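Local coordinates for valine-pyruvate aminotransferase (Salmonella typhimurium, PDB 3G7Q), which transfers the amino group of valine to pyruvate with the help of pyridoxal 5'-phosphate, and is probably involved in making alanine, at residues G364-G376 with W381-V393. Sequence-based numbering, arbitrary orientation.
Sequences GVLMVPGHYFFPG and WPHTHQCMRMNYV. With EDO (1,2-ethanediol), chain F.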
loop_
_atom_site.group_PDB
_atom_site.type_symbol
_atom_site.label_atom_id
_atom_site.label_comp_id
_atom_site.label_asym_id
_atom_site.label_seq_id
_atom_site.Cartn_x
_atom_site.Cartn_y
_atom_site.Cartn_z
ATOM N N GLY A 364 -17.752 15.540 -24.212
ATOM C CA GLY A 364 -18.084 14.547 -23.203
ATOM C C GLY A 364 -17.491 13.176 -23.338
ATOM O O GLY A 364 -17.968 12.232 -22.701
ATOM N N VAL A 365 -16.438 13.056 -24.152
ATOM C CA VAL A 365 -15.788 11.774 -24.406
ATOM C C VAL A 365 -14.334 11.845 -23.938
ATOM O O VAL A 365 -13.590 12.759 -24.313
ATOM C CB VAL A 365 -15.830 11.405 -25.912
ATOM C CG1 VAL A 365 -15.098 10.100 -26.186
ATOM C CG2 VAL A 365 -17.271 11.323 -26.420
ATOM N N LEU A 366 -13.952 10.908 -23.075
ATOM C CA LEU A 366 -12.604 10.827 -22.580
ATOM C C LEU A 366 -11.898 9.534 -23.006
ATOM O O LEU A 366 -12.413 8.441 -22.768
ATOM C CB LEU A 366 -12.614 10.923 -21.063
ATOM C CG LEU A 366 -13.033 12.270 -20.472
ATOM C CD1 LEU A 366 -13.076 12.082 -18.981
ATOM C CD2 LEU A 366 -12.090 13.436 -20.882
HETATM N N MSE A 367 -10.718 9.700 -23.634
HETATM C CA MSE A 367 -9.801 8.623 -24.024
HETATM C C MSE A 367 -8.410 9.124 -23.629
HETATM O O MSE A 367 -8.263 10.297 -23.281
HETATM C CB MSE A 367 -9.884 8.332 -25.527
HETATM C CG MSE A 367 -11.241 7.882 -25.924
HETATM SE SE MSE A 367 -11.244 7.481 -27.860
HETATM C CE MSE A 367 -12.993 6.616 -28.000
ATOM N N VAL A 368 -7.406 8.248 -23.640
ATOM C CA VAL A 368 -6.054 8.657 -23.217
ATOM C C VAL A 368 -5.146 8.955 -24.400
ATOM O O VAL A 368 -4.988 8.132 -25.286
ATOM C CB VAL A 368 -5.359 7.604 -22.319
ATOM C CG1 VAL A 368 -4.106 8.220 -21.690
ATOM C CG2 VAL A 368 -6.322 7.091 -21.232
ATOM N N PRO A 369 -4.570 10.156 -24.448
ATOM C CA PRO A 369 -3.611 10.400 -25.517
ATOM C C PRO A 369 -2.428 9.440 -25.438
ATOM O O PRO A 369 -1.892 9.184 -24.359
ATOM C CB PRO A 369 -3.153 11.850 -25.257
ATOM C CG PRO A 369 -4.216 12.425 -24.466
ATOM C CD PRO A 369 -4.782 11.351 -23.617
ATOM N N GLY A 370 -2.028 8.913 -26.585
ATOM C CA GLY A 370 -0.975 7.906 -26.648
ATOM C C GLY A 370 0.425 8.324 -26.263
ATOM O O GLY A 370 1.216 7.509 -25.800
ATOM N N HIS A 371 0.734 9.604 -26.404
ATOM C CA HIS A 371 2.108 10.043 -26.179
ATOM C C HIS A 371 2.607 9.752 -24.793
ATOM O O HIS A 371 3.797 9.539 -24.597
ATOM C CB HIS A 371 2.234 11.538 -26.469
ATOM C CG HIS A 371 3.612 12.083 -26.264
ATOM N ND1 HIS A 371 4.698 11.690 -27.025
ATOM C CD2 HIS A 371 4.070 13.034 -25.415
ATOM C CE1 HIS A 371 5.769 12.349 -26.623
ATOM N NE2 HIS A 371 5.413 13.185 -25.662
ATOM N N TYR A 372 1.688 9.684 -23.847
ATOM C CA TYR A 372 2.040 9.472 -22.479
ATOM C C TYR A 372 2.572 8.074 -22.161
ATOM O O TYR A 372 3.174 7.889 -21.106
ATOM C CB TYR A 372 0.848 9.863 -21.593
ATOM C CG TYR A 372 0.399 11.308 -21.825
ATOM C CD1 TYR A 372 1.314 12.367 -21.759
ATOM C CD2 TYR A 372 -0.927 11.616 -22.083
ATOM C CE1 TYR A 372 0.917 13.688 -21.982
ATOM C CE2 TYR A 372 -1.334 12.935 -22.294
ATOM C CZ TYR A 372 -0.415 13.966 -22.250
ATOM O OH TYR A 372 -0.828 15.285 -22.450
ATOM N N PHE A 373 2.418 7.111 -23.083
ATOM C CA PHE A 373 2.909 5.752 -22.882
ATOM C C PHE A 373 4.296 5.460 -23.477
ATOM O O PHE A 373 4.670 4.292 -23.601
ATOM C CB PHE A 373 1.891 4.754 -23.460
ATOM C CG PHE A 373 0.530 4.853 -22.840
ATOM C CD1 PHE A 373 -0.432 5.706 -23.355
ATOM C CD2 PHE A 373 0.202 4.090 -21.723
ATOM C CE1 PHE A 373 -1.710 5.793 -22.779
ATOM C CE2 PHE A 373 -1.059 4.184 -21.146
ATOM C CZ PHE A 373 -2.015 5.042 -21.682
ATOM N N PHE A 374 5.017 6.497 -23.888
ATOM C CA PHE A 374 6.332 6.349 -24.505
ATOM C C PHE A 374 7.417 7.179 -23.828
ATOM O O PHE A 374 8.204 7.821 -24.500
ATOM C CB PHE A 374 6.293 6.821 -25.950
ATOM C CG PHE A 374 5.423 6.020 -26.850
ATOM C CD1 PHE A 374 4.108 6.386 -27.064
ATOM C CD2 PHE A 374 5.947 4.971 -27.576
ATOM C CE1 PHE A 374 3.323 5.674 -27.920
ATOM C CE2 PHE A 374 5.155 4.256 -28.443
ATOM C CZ PHE A 374 3.837 4.616 -28.623
ATOM N N PRO A 375 7.497 7.159 -22.510
ATOM C CA PRO A 375 8.566 8.002 -21.957
ATOM C C PRO A 375 9.959 7.437 -22.215
ATOM O O PRO A 375 10.153 6.226 -22.257
ATOM C CB PRO A 375 8.282 7.972 -20.456
ATOM C CG PRO A 375 7.670 6.618 -20.246
ATOM C CD PRO A 375 6.775 6.424 -21.460
ATOM N N GLY A 376 10.919 8.326 -22.398
ATOM C CA GLY A 376 12.301 7.925 -22.550
ATOM C C GLY A 376 12.743 7.397 -23.901
ATOM O O GLY A 376 13.715 6.653 -23.953
ATOM N N TRP A 381 9.168 10.834 -32.002
ATOM C CA TRP A 381 8.509 10.020 -33.012
ATOM C C TRP A 381 7.086 10.522 -33.204
ATOM O O TRP A 381 6.286 10.438 -32.271
ATOM C CB TRP A 381 8.508 8.577 -32.529
ATOM C CG TRP A 381 8.097 7.549 -33.506
ATOM C CD1 TRP A 381 8.245 7.588 -34.849
ATOM C CD2 TRP A 381 7.584 6.248 -33.190
ATOM N NE1 TRP A 381 7.799 6.410 -35.403
ATOM C CE2 TRP A 381 7.415 5.561 -34.405
ATOM C CE3 TRP A 381 7.228 5.609 -31.989
ATOM C CZ2 TRP A 381 6.893 4.257 -34.474
ATOM C CZ3 TRP A 381 6.716 4.302 -32.045
ATOM C CH2 TRP A 381 6.566 3.643 -33.282
ATOM N N PRO A 382 6.783 11.116 -34.377
ATOM C CA PRO A 382 5.437 11.667 -34.587
ATOM C C PRO A 382 4.314 10.670 -34.327
ATOM O O PRO A 382 3.221 11.032 -33.863
ATOM C CB PRO A 382 5.478 12.104 -36.062
ATOM C CG PRO A 382 6.909 12.472 -36.294
ATOM C CD PRO A 382 7.664 11.397 -35.531
ATOM N N HIS A 383 4.582 9.415 -34.631
ATOM C CA HIS A 383 3.638 8.338 -34.331
ATOM C C HIS A 383 3.016 8.399 -32.941
ATOM O O HIS A 383 1.823 8.116 -32.783
ATOM C CB HIS A 383 4.373 7.007 -34.471
ATOM C CG HIS A 383 3.525 5.805 -34.171
ATOM N ND1 HIS A 383 2.696 5.235 -35.110
ATOM C CD2 HIS A 383 3.447 5.016 -33.070
ATOM C CE1 HIS A 383 2.108 4.173 -34.580
ATOM N NE2 HIS A 383 2.547 4.017 -33.345
ATOM N N THR A 384 3.786 8.774 -31.926
ATOM C CA THR A 384 3.259 8.816 -30.557
ATOM C C THR A 384 2.118 9.816 -30.417
ATOM O O THR A 384 1.304 9.697 -29.515
ATOM C CB THR A 384 4.341 9.123 -29.511
ATOM O OG1 THR A 384 4.780 10.486 -29.595
ATOM C CG2 THR A 384 5.537 8.157 -29.686
ATOM N N HIS A 385 2.060 10.786 -31.324
ATOM C CA HIS A 385 0.998 11.793 -31.309
ATOM C C HIS A 385 -0.178 11.445 -32.217
ATOM O O HIS A 385 -1.027 12.297 -32.495
ATOM C CB HIS A 385 1.609 13.144 -31.704
ATOM C CG HIS A 385 2.595 13.629 -30.708
ATOM N ND1 HIS A 385 2.191 14.169 -29.506
ATOM C CD2 HIS A 385 3.946 13.597 -30.679
ATOM C CE1 HIS A 385 3.257 14.489 -28.795
ATOM N NE2 HIS A 385 4.337 14.147 -29.479
ATOM N N GLN A 386 -0.249 10.203 -32.678
ATOM C CA GLN A 386 -1.323 9.773 -33.554
ATOM C C GLN A 386 -2.134 8.630 -32.944
ATOM O O GLN A 386 -3.004 8.098 -33.609
ATOM C CB GLN A 386 -0.740 9.316 -34.892
ATOM C CG GLN A 386 -0.012 10.417 -35.614
ATOM C CD GLN A 386 0.699 9.985 -36.885
ATOM O OE1 GLN A 386 0.582 8.848 -37.372
ATOM N NE2 GLN A 386 1.459 10.916 -37.436
ATOM N N CYS A 387 -1.867 8.285 -31.677
ATOM C CA CYS A 387 -2.535 7.160 -31.027
ATOM C C CYS A 387 -3.312 7.578 -29.796
ATOM O O CYS A 387 -3.022 8.616 -29.184
ATOM C CB CYS A 387 -1.520 6.093 -30.610
ATOM S SG CYS A 387 -0.510 5.355 -31.911
HETATM N N MSE A 388 -4.295 6.761 -29.439
HETATM C CA MSE A 388 -5.054 6.923 -28.215
HETATM C C MSE A 388 -5.412 5.572 -27.650
HETATM O O MSE A 388 -5.567 4.603 -28.386
HETATM C CB MSE A 388 -6.357 7.692 -28.440
HETATM C CG MSE A 388 -6.145 9.108 -28.961
HETATM SE SE MSE A 388 -7.726 10.236 -28.691
HETATM C CE MSE A 388 -7.135 10.400 -26.935
ATOM N N ARG A 389 -5.561 5.506 -26.332
ATOM C CA ARG A 389 -6.029 4.284 -25.695
ATOM C C ARG A 389 -7.482 4.444 -25.245
ATOM O O ARG A 389 -7.851 5.474 -24.664
ATOM C CB ARG A 389 -5.212 3.977 -24.451
ATOM C CG ARG A 389 -5.486 2.598 -23.851
ATOM C CD ARG A 389 -4.887 2.465 -22.425
ATOM N NE ARG A 389 -5.698 3.129 -21.395
ATOM C CZ ARG A 389 -5.344 3.244 -20.109
ATOM N NH1 ARG A 389 -4.191 2.744 -19.675
ATOM N NH2 ARG A 389 -6.139 3.872 -19.249
HETATM N N MSE A 390 -8.282 3.415 -25.471
HETATM C CA MSE A 390 -9.633 3.333 -24.929
HETATM C C MSE A 390 -9.815 2.000 -24.205
HETATM O O MSE A 390 -9.094 1.025 -24.471
HETATM C CB MSE A 390 -10.695 3.472 -26.015
HETATM C CG MSE A 390 -10.639 2.443 -27.101
HETATM SE SE MSE A 390 -12.326 2.557 -28.170
HETATM C CE MSE A 390 -13.498 1.607 -27.017
ATOM N N ASN A 391 -10.802 1.965 -23.311
ATOM C CA ASN A 391 -11.186 0.772 -22.547
ATOM C C ASN A 391 -12.441 0.236 -23.224
ATOM O O ASN A 391 -13.387 1.002 -23.418
ATOM C CB ASN A 391 -11.429 1.160 -21.090
ATOM C CG ASN A 391 -11.758 -0.024 -20.209
ATOM O OD1 ASN A 391 -12.534 -0.896 -20.596
ATOM N ND2 ASN A 391 -11.195 -0.032 -18.980
ATOM N N TYR A 392 -12.442 -1.033 -23.643
ATOM C CA TYR A 392 -13.615 -1.602 -24.381
ATOM C C TYR A 392 -14.682 -2.263 -23.496
ATOM O O TYR A 392 -15.648 -2.840 -24.016
ATOM C CB TYR A 392 -13.151 -2.585 -25.472
ATOM C CG TYR A 392 -12.477 -3.858 -24.997
ATOM C CD1 TYR A 392 -13.233 -4.939 -24.542
ATOM C CD2 TYR A 392 -11.100 -3.994 -25.043
ATOM C CE1 TYR A 392 -12.635 -6.097 -24.096
ATOM C CE2 TYR A 392 -10.492 -5.171 -24.650
ATOM C CZ TYR A 392 -11.261 -6.208 -24.154
ATOM O OH TYR A 392 -10.655 -7.370 -23.726
ATOM N N VAL A 393 -14.520 -2.161 -22.194
ATOM C CA VAL A 393 -15.442 -2.754 -21.211
ATOM C C VAL A 393 -16.795 -2.059 -20.994
ATOM O O VAL A 393 -17.780 -2.751 -20.725
ATOM C CB VAL A 393 -14.754 -2.832 -19.812
ATOM C CG1 VAL A 393 -15.766 -3.037 -18.706
ATOM C CG2 VAL A 393 -13.696 -3.883 -19.817
HETATM C C1 EDO F . -4.095 15.249 -21.881
HETATM O O1 EDO F . -3.407 15.853 -22.988
HETATM C C2 EDO F . -4.764 16.320 -21.014
HETATM O O2 EDO F . -3.791 17.189 -20.414
#
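The six-membered edge of the Trp381 indole meets Phe374, CZ3 lying 3.9 Å from Phe374 CE2. Thr384 then serves two aromatic neighbours with its two branches. Its methyl CG2 sits over the Phe374 face, 3.5 Å from the ring centroid, a CH-pi contact, while chi1 of 71° swings OG1 the other way to share a 2.8 Å hydrogen bond with His371 ND1, at the edge of that imidazole. A beta-branched alcohol suits a place that asks for one methyl and one hydroxyl. His385 lies alongside His371 in an offset stack, centroids 4.2 Å apart and planes 23° from parallel; an imidazole can stack by its face while its ND1 is hydrogen-bonded to Glu354 OE1, in helix 353-362. Beyond the 3-10 turn 382-384, Cys387 O accepts from Gly370 N through a bent bond, the donor lying above the carbonyl plane; glycine, lacking a side chain, suits this close backbone approach. Met388, flexible and bent at chi3 (79°), curls its methyl CE back to 3.5 Å from Val368 C and near Met367 CB. Arg389 pairs with Val368 by two backbone hydrogen bonds, joining edge strand 368-369 antiparallel to 387-391. Its planar, multi-donor guanidinium passes Val368 CG2 and turns one face to Phe373 CZ while bonding Asn191 OD1 and Gly37 O. Together these hold the buried guanidinium in one orientation, as expected if Arg389 is the arginine that binds the substrate carboxylate in class I aminotransferases.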